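ABC transporter ATP-binding protein (Leptospira interrogans serovar Copenhageni, PDB 4HZI) probably binds and hydrolyses ATP as the ATPase subunit of an orphan ABC transporter involved in manganese utilization and tolerance. Local coordinates at residues L126-H138 with K180-P192. Sequence-based numbering, arbitrary orientation.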
ATOM      1  N   LEU A 126     -18.489  15.074   8.786  1.00 59.21           N
ATOM      2  CA  LEU A 126     -18.082  15.977   9.866  1.00 49.06           C
ATOM      3  C   LEU A 126     -17.069  16.976   9.369  1.00 46.69           C
ATOM      4  O   LEU A 126     -16.392  16.734   8.370  1.00 50.66           O
ATOM      5  CB  LEU A 126     -17.478  15.176  11.026  1.00 50.15           C
ATOM      6  CG  LEU A 126     -18.355  14.044  11.571  1.00 55.09           C
ATOM      7  CD1 LEU A 126     -17.579  13.083  12.467  1.00 48.47           C
ATOM      8  CD2 LEU A 126     -19.548  14.633  12.309  1.00 55.59           C
ATOM      9  N   THR A 127     -16.966  18.106  10.059  1.00 40.84           N
ATOM     10  CA  THR A 127     -15.919  19.071   9.773  1.00 39.80           C
ATOM     11  C   THR A 127     -14.577  18.538  10.326  1.00 42.99           C
ATOM     12  O   THR A 127     -14.556  17.521  11.038  1.00 44.07           O
ATOM     13  CB  THR A 127     -16.229  20.439  10.395  1.00 52.29           C
ATOM     14  OG1 THR A 127     -16.299  20.319  11.832  1.00 47.24           O
ATOM     15  CG2 THR A 127     -17.568  21.007   9.821  1.00 50.03           C
ATOM     16  N   VAL A 128     -13.491  19.245  10.004  1.00 37.99           N
ATOM     17  CA  VAL A 128     -12.170  19.013  10.583  1.00 41.42           C
ATOM     18  C   VAL A 128     -12.228  19.110  12.109  1.00 45.06           C
ATOM     19  O   VAL A 128     -11.826  18.188  12.814  1.00 34.60           O
ATOM     20  CB  VAL A 128     -11.133  19.998   9.995  1.00 37.84           C
ATOM     21  CG1 VAL A 128      -9.863  20.073  10.800  1.00 38.88           C
ATOM     22  CG2 VAL A 128     -10.800  19.629   8.558  1.00 41.56           C
ATOM     23  N   LYS A 129     -12.769  20.208  12.630  1.00 38.61           N
ATOM     24  CA  LYS A 129     -12.842  20.383  14.083  1.00 36.77           C
ATOM     25  C   LYS A 129     -13.653  19.250  14.716  1.00 34.72           C
ATOM     26  O   LYS A 129     -13.278  18.696  15.757  1.00 37.02           O
ATOM     27  CB  LYS A 129     -13.465  21.750  14.399  1.00 44.82           C
ATOM     28  CG  LYS A 129     -13.612  22.098  15.871  1.00 50.40           C
ATOM     29  CD  LYS A 129     -14.616  23.247  16.058  1.00 54.50           C
ATOM     30  CE  LYS A 129     -16.051  22.729  15.969  1.00 63.82           C
ATOM     31  NZ  LYS A 129     -17.054  23.786  15.654  1.00 70.22           N
ATOM     32  N   ASP A 130     -14.783  18.933  14.107  1.00 32.09           N
ATOM     33  CA  ASP A 130     -15.653  17.889  14.612  1.00 38.31           C
ATOM     34  C   ASP A 130     -14.936  16.536  14.664  1.00 41.59           C
ATOM     35  O   ASP A 130     -15.092  15.742  15.593  1.00 40.71           O
ATOM     36  CB  ASP A 130     -16.888  17.778  13.722  1.00 47.59           C
ATOM     37  CG  ASP A 130     -17.815  18.981  13.860  1.00 60.37           C
ATOM     38  OD1 ASP A 130     -17.771  19.642  14.926  1.00 62.01           O
ATOM     39  OD2 ASP A 130     -18.573  19.255  12.899  1.00 69.40           O
ATOM     40  N   THR A 131     -14.166  16.269  13.629  1.00 38.97           N
ATOM     41  CA  THR A 131     -13.425  15.019  13.531  1.00 38.21           C
ATOM     42  C   THR A 131     -12.417  14.918  14.661  1.00 35.00           C
ATOM     43  O   THR A 131     -12.268  13.860  15.249  1.00 36.97           O
ATOM     44  CB  THR A 131     -12.754  14.927  12.147  1.00 38.47           C
ATOM     45  OG1 THR A 131     -13.779  14.890  11.138  1.00 34.98           O
ATOM     46  CG2 THR A 131     -11.904  13.689  12.031  1.00 36.57           C
ATOM     47  N   ILE A 132     -11.750  16.014  14.988  1.00 30.23           N
ATOM     48  CA  ILE A 132     -10.807  15.992  16.075  1.00 31.25           C
ATOM     49  C   ILE A 132     -11.539  15.741  17.397  1.00 39.02           C
ATOM     50  O   ILE A 132     -11.095  14.971  18.238  1.00 31.84           O
ATOM     51  CB  ILE A 132      -9.956  17.246  16.098  1.00 29.89           C
ATOM     52  CG1 ILE A 132      -9.175  17.308  14.783  1.00 32.97           C
ATOM     53  CG2 ILE A 132      -9.029  17.255  17.310  1.00 33.94           C
ATOM     54  CD1 ILE A 132      -8.430  18.578  14.572  1.00 32.51           C
ATOM     55  N   LEU A 133     -12.688  16.373  17.566  1.00 36.98           N
ATOM     56  CA  LEU A 133     -13.435  16.219  18.800  1.00 37.53           C
ATOM     57  C   LEU A 133     -13.938  14.793  18.996  1.00 33.96           C
ATOM     58  O   LEU A 133     -14.041  14.334  20.120  1.00 37.61           O
ATOM     59  CB  LEU A 133     -14.588  17.232  18.837  1.00 40.72           C
ATOM     60  CG  LEU A 133     -14.107  18.690  19.009  1.00 39.19           C
ATOM     61  CD1 LEU A 133     -15.232  19.635  18.635  1.00 43.06           C
ATOM     62  CD2 LEU A 133     -13.647  18.979  20.437  1.00 42.82           C
ATOM     63  N   THR A 134     -14.236  14.059  17.934  1.00 38.26           N
ATOM     64  CA  THR A 134     -14.630  12.637  18.138  1.00 38.73           C
ATOM     65  C   THR A 134     -13.564  11.822  18.866  1.00 39.98           C
ATOM     66  O   THR A 134     -13.856  10.774  19.411  1.00 41.02           O
ATOM     67  CB  THR A 134     -14.913  11.913  16.832  1.00 41.37           C
ATOM     68  OG1 THR A 134     -13.719  11.916  16.035  1.00 41.89           O
ATOM     69  CG2 THR A 134     -16.063  12.586  16.099  1.00 43.63           C
ATOM     70  N   GLY A 135     -12.336  12.323  18.894  1.00 35.66           N
ATOM     71  CA  GLY A 135     -11.264  11.655  19.602  1.00 41.00           C
ATOM     72  C   GLY A 135     -11.345  11.749  21.101  1.00 43.32           C
ATOM     73  O   GLY A 135     -10.641  11.053  21.782  1.00 37.97           O
ATOM     74  N   LEU A 136     -12.168  12.648  21.630  1.00 46.99           N
ATOM     75  CA  LEU A 136     -12.283  12.791  23.093  1.00 42.63           C
ATOM     76  C   LEU A 136     -12.729  11.474  23.757  1.00 44.48           C
ATOM     77  O   LEU A 136     -13.564  10.729  23.224  1.00 46.32           O
ATOM     78  CB  LEU A 136     -13.239  13.908  23.450  1.00 42.26           C
ATOM     79  CG  LEU A 136     -12.716  15.308  23.114  1.00 42.10           C
ATOM     80  CD1 LEU A 136     -13.883  16.285  23.137  1.00 51.13           C
ATOM     81  CD2 LEU A 136     -11.604  15.770  24.044  1.00 45.81           C
ATOM     82  N   PHE A 137     -12.134  11.241  24.919  1.00 43.66           N
ATOM     83  CA  PHE A 137     -12.364  10.096  25.810  1.00 52.02           C
ATOM     84  C   PHE A 137     -13.750  10.153  26.433  1.00 61.21           C
ATOM     85  O   PHE A 137     -14.102  11.134  27.119  1.00 58.64           O
ATOM     86  CB  PHE A 137     -11.301  10.116  26.934  1.00 54.99           C
ATOM     87  CG  PHE A 137     -11.649   9.266  28.145  1.00 62.52           C
ATOM     88  CD1 PHE A 137     -11.640   7.868  28.071  1.00 64.80           C
ATOM     89  CD2 PHE A 137     -11.972   9.867  29.372  1.00 66.13           C
ATOM     90  CE1 PHE A 137     -11.955   7.092  29.189  1.00 63.95           C
ATOM     91  CE2 PHE A 137     -12.280   9.089  30.493  1.00 66.01           C
ATOM     92  CZ  PHE A 137     -12.268   7.705  30.398  1.00 67.16           C
ATOM     93  N   HIS A 138     -14.524   9.095  26.193  1.00 76.44           N
ATOM     94  CA  HIS A 138     -15.850   8.940  26.780  1.00 84.10           C
ATOM     95  C   HIS A 138     -15.738   7.909  27.902  1.00 77.28           C
ATOM     96  O   HIS A 138     -15.374   6.759  27.645  1.00 63.19           O
ATOM     97  CB  HIS A 138     -16.875   8.494  25.711  1.00 91.81           C
ATOM     98  CG  HIS A 138     -16.659   9.122  24.362  1.00100.00           C
ATOM     99  ND1 HIS A 138     -16.751  10.482  24.145  1.00100.00           N
ATOM    100  CD2 HIS A 138     -16.343   8.572  23.163  1.00100.00           C
ATOM    101  CE1 HIS A 138     -16.505  10.743  22.873  1.00100.00           C
ATOM    102  NE2 HIS A 138     -16.254   9.602  22.256  1.00100.00           N
ATOM    103  N   LYS A 180      -4.820  12.375   6.916  1.00 32.53           N
ATOM    104  CA  LYS A 180      -3.957  11.722   7.898  1.00 27.52           C
ATOM    105  C   LYS A 180      -3.453  12.724   8.936  1.00 24.25           C
ATOM    106  O   LYS A 180      -3.358  12.381  10.102  1.00 25.33           O
ATOM    107  CB  LYS A 180      -2.796  10.963   7.241  1.00 28.94           C
ATOM    108  CG  LYS A 180      -3.201   9.848   6.279  1.00 28.37           C
ATOM    109  CD  LYS A 180      -4.094   8.820   6.912  1.00 34.44           C
ATOM    110  CE  LYS A 180      -4.521   7.742   5.920  1.00 37.55           C
ATOM    111  NZ  LYS A 180      -3.656   6.556   5.999  1.00 40.87           N
ATOM    112  N   LYS A 181      -3.194  13.977   8.536  1.00 25.14           N
ATOM    113  CA  LYS A 181      -2.826  15.025   9.493  1.00 27.17           C
ATOM    114  C   LYS A 181      -3.899  15.216  10.513  1.00 26.31           C
ATOM    115  O   LYS A 181      -3.619  15.346  11.693  1.00 29.95           O
ATOM    116  CB  LYS A 181      -2.594  16.375   8.802  1.00 27.11           C
ATOM    117  CG  LYS A 181      -1.534  16.362   7.733  1.00 27.75           C
ATOM    118  CD  LYS A 181      -1.428  17.720   7.042  1.00 33.26           C
ATOM    119  CE  LYS A 181      -0.589  17.605   5.791  1.00 34.67           C
ATOM    120  NZ  LYS A 181      -0.226  18.953   5.240  1.00 34.39           N
ATOM    121  N   ILE A 182      -5.140  15.230  10.055  1.00 28.06           N
ATOM    122  CA  ILE A 182      -6.249  15.481  10.936  1.00 31.65           C
ATOM    123  C   ILE A 182      -6.494  14.290  11.853  1.00 34.77           C
ATOM    124  O   ILE A 182      -6.793  14.471  13.064  1.00 26.67           O
ATOM    125  CB  ILE A 182      -7.510  15.915  10.136  1.00 31.20           C
ATOM    126  CG1 ILE A 182      -7.270  17.280   9.445  1.00 30.03           C
ATOM    127  CG2 ILE A 182      -8.721  15.981  11.019  1.00 31.50           C
ATOM    128  CD1 ILE A 182      -6.571  18.338  10.251  1.00 36.59           C
ATOM    129  N   LEU A 183      -6.339  13.076  11.313  1.00 32.79           N
ATOM    130  CA  LEU A 183      -6.374  11.883  12.162  1.00 31.13           C
ATOM    131  C   LEU A 183      -5.255  11.881  13.200  1.00 25.63           C
ATOM    132  O   LEU A 183      -5.477  11.436  14.340  1.00 27.53           O
ATOM    133  CB  LEU A 183      -6.385  10.598  11.350  1.00 28.63           C
ATOM    134  CG  LEU A 183      -7.644  10.436  10.494  1.00 35.00           C
ATOM    135  CD1 LEU A 183      -7.549   9.179   9.644  1.00 34.72           C
ATOM    136  CD2 LEU A 183      -8.885  10.408  11.359  1.00 36.05           C
ATOM    137  N   PHE A 184      -4.084  12.372  12.860  1.00 24.27           N
ATOM    138  CA  PHE A 184      -3.048  12.518  13.846  1.00 26.17           C
ATOM    139  C   PHE A 184      -3.492  13.484  14.982  1.00 30.29           C
ATOM    140  O   PHE A 184      -3.349  13.190  16.181  1.00 27.23           O
ATOM    141  CB  PHE A 184      -1.785  12.981  13.182  1.00 27.76           C
ATOM    142  CG  PHE A 184      -0.614  13.162  14.116  1.00 28.72           C
ATOM    143  CD1 PHE A 184      -0.390  14.364  14.771  1.00 31.68           C
ATOM    144  CD2 PHE A 184       0.276  12.125  14.351  1.00 31.06           C
ATOM    145  CE1 PHE A 184       0.698  14.537  15.611  1.00 33.42           C
ATOM    146  CE2 PHE A 184       1.357  12.287  15.193  1.00 30.50           C
ATOM    147  CZ  PHE A 184       1.567  13.484  15.845  1.00 32.41           C
ATOM    148  N   LEU A 185      -4.087  14.617  14.605  1.00 30.15           N
ATOM    149  CA  LEU A 185      -4.551  15.582  15.618  1.00 28.08           C
ATOM    150  C   LEU A 185      -5.588  14.964  16.538  1.00 25.93           C
ATOM    151  O   LEU A 185      -5.550  15.133  17.771  1.00 32.20           O
ATOM    152  CB  LEU A 185      -5.081  16.870  14.956  1.00 29.55           C
ATOM    153  CG  LEU A 185      -4.048  17.648  14.173  1.00 31.84           C
ATOM    154  CD1 LEU A 185      -4.580  18.981  13.702  1.00 34.46           C
ATOM    155  CD2 LEU A 185      -2.786  17.820  15.025  1.00 30.89           C
ATOM    156  N   ARG A 186      -6.514  14.236  15.935  1.00 25.56           N
ATOM    157  CA  ARG A 186      -7.523  13.510  16.668  1.00 30.85           C
ATOM    158  C   ARG A 186      -6.905  12.554  17.712  1.00 34.94           C
ATOM    159  O   ARG A 186      -7.427  12.418  18.852  1.00 31.45           O
ATOM    160  CB  ARG A 186      -8.382  12.745  15.704  1.00 29.70           C
ATOM    161  CG  ARG A 186      -9.408  11.866  16.387  1.00 30.93           C
ATOM    162  CD  ARG A 186     -10.276  11.120  15.392  1.00 35.96           C
ATOM    163  NE  ARG A 186     -11.221  10.254  16.079  1.00 39.63           N
ATOM    164  CZ  ARG A 186     -10.920   9.109  16.703  1.00 43.72           C
ATOM    165  NH1 ARG A 186      -9.676   8.641  16.720  1.00 37.67           N
ATOM    166  NH2 ARG A 186     -11.875   8.429  17.337  1.00 40.19           N
ATOM    167  N   SER A 187      -5.805  11.910  17.303  1.00 30.17           N
ATOM    168  CA  SER A 187      -5.124  10.882  18.112  1.00 35.07           C
ATOM    169  C   SER A 187      -4.457  11.503  19.350  1.00 34.35           C
ATOM    170  O   SER A 187      -4.264  10.833  20.369  1.00 36.46           O
ATOM    171  CB  SER A 187      -4.127  10.065  17.195  1.00 30.30           C
ATOM    172  OG  SER A 187      -2.861  10.713  17.055  1.00 33.84           O
ATOM    173  N   ILE A 188      -4.150  12.800  19.293  1.00 33.52           N
ATOM    174  CA  ILE A 188      -3.532  13.486  20.427  1.00 38.46           C
ATOM    175  C   ILE A 188      -4.485  14.405  21.226  1.00 34.01           C
ATOM    176  O   ILE A 188      -4.083  15.012  22.206  1.00 36.74           O
ATOM    177  CB  ILE A 188      -2.277  14.251  19.996  1.00 40.77           C
ATOM    178  CG1 ILE A 188      -2.614  15.366  19.003  1.00 46.90           C
ATOM    179  CG2 ILE A 188      -1.287  13.281  19.400  1.00 40.48           C
ATOM    180  CD1 ILE A 188      -1.472  16.334  18.798  1.00 48.92           C
ATOM    181  N   VAL A 189      -5.752  14.444  20.840  1.00 38.14           N
ATOM    182  CA  VAL A 189      -6.756  15.288  21.522  1.00 41.28           C
ATOM    183  C   VAL A 189      -6.866  15.026  23.051  1.00 44.52           C
ATOM    184  O   VAL A 189      -7.129  15.951  23.820  1.00 41.85           O
ATOM    185  CB  VAL A 189      -8.140  15.177  20.808  1.00 40.45           C
ATOM    186  CG1 VAL A 189      -8.892  13.928  21.222  1.00 38.36           C
ATOM    187  CG2 VAL A 189      -9.022  16.392  21.066  1.00 45.68           C
ATOM    188  N   ASN A 190      -6.644  13.788  23.508  1.00 39.37           N
ATOM    189  CA  ASN A 190      -6.622  13.506  24.943  1.00 39.30           C
ATOM    190  C   ASN A 190      -5.296  13.735  25.653  1.00 36.11           C
ATOM    191  O   ASN A 190      -5.185  13.428  26.827  1.00 40.28           O
ATOM    192  CB  ASN A 190      -7.042  12.068  25.230  1.00 41.04           C
ATOM    193  CG  ASN A 190      -8.402  11.738  24.679  1.00 45.93           C
ATOM    194  OD1 ASN A 190      -8.558  10.781  23.914  1.00 44.39           O
ATOM    195  ND2 ASN A 190      -9.405  12.547  25.045  1.00 46.08           N
ATOM    196  N   GLU A 191      -4.282  14.232  24.957  1.00 33.74           N
ATOM    197  CA  GLU A 191      -2.947  14.380  25.542  1.00 36.77           C
ATOM    198  C   GLU A 191      -2.366  13.067  26.105  1.00 36.81           C
ATOM    199  O   GLU A 191      -1.984  12.971  27.293  1.00 36.35           O
ATOM    200  CB  GLU A 191      -2.946  15.532  26.574  1.00 42.96           C
ATOM    201  CG  GLU A 191      -3.339  16.848  25.901  1.00 48.77           C
ATOM    202  CD  GLU A 191      -3.277  18.073  26.790  1.00 61.30           C
ATOM    203  OE1 GLU A 191      -2.373  18.145  27.654  1.00 64.17           O
ATOM    204  OE2 GLU A 191      -4.121  18.979  26.586  1.00 65.67           O
ATOM    205  N   PRO A 192      -2.231  12.066  25.226  1.00 33.58           N
ATOM    206  CA  PRO A 192      -1.822  10.744  25.688  1.00 34.56           C
ATOM    207  C   PRO A 192      -0.354  10.638  26.026  1.00 31.52           C
ATOM    208  O   PRO A 192       0.450  11.426  25.572  1.00 36.89           O
ATOM    209  CB  PRO A 192      -2.144   9.850  24.490  1.00 31.92           C
ATOM    210  CG  PRO A 192      -1.965  10.747  23.306  1.00 33.34           C
ATOM    211  CD  PRO A 192      -2.428  12.106  23.774  1.00 35.58           C
TER
HETATM  212  O   HOH W   1      -7.933  10.202  20.617  1.00 39.32           O
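Gly-135 CA sits 3.7 Å above one face of the Arg-186 guanidinium, nearer its margin than its middle. Around the margin, close to the plane of the group, lie Thr-134 OG1 and Thr-131 O. There Arg-186 NE donates to Thr-134 OG1 at 3.0 Å, with an N-H...O angle of 155°. The arginine gets there stretched: CG is anti to the backbone N (chi1 176°) and the chain stays extended as far as NE, where the guanidinium turns aside. Thr-134 OG1 in turn donates to Thr-131 O, so one hydroxyl joins the arginine to the carbonyl a turn back.

Beside this polar edge, helix 128-133 crosses helix 180-188 at -40°, with axes 8.4 Å apart. Ile-132 fills the middle. Its CD1 meets Leu-185 CB at 3.8 Å, while Ile-132 CG2 touches Val-189 CG2 at 3.9 Å. Ile-182 CD1 reaches Val-128 CG1 at 3.8 Å, the two side chains crossing at about a right angle. Leu-158 of helix 148-160 also packs on Val-128 and Ile-132. Further along, Val-189 CG1 packs against Gly-135 C at 3.3 Å. A water bridges Gly-135 O and Arg-186 O.

The contact joins helix 128-133 to the helix that begins within a sequence resembling the ABC signature motif, consistent with the helical region of such ATPases. Its chemistry is mixed: apolar branches fill the interface, and the hydroxyl of Thr-134 probably helps to orient the arginine.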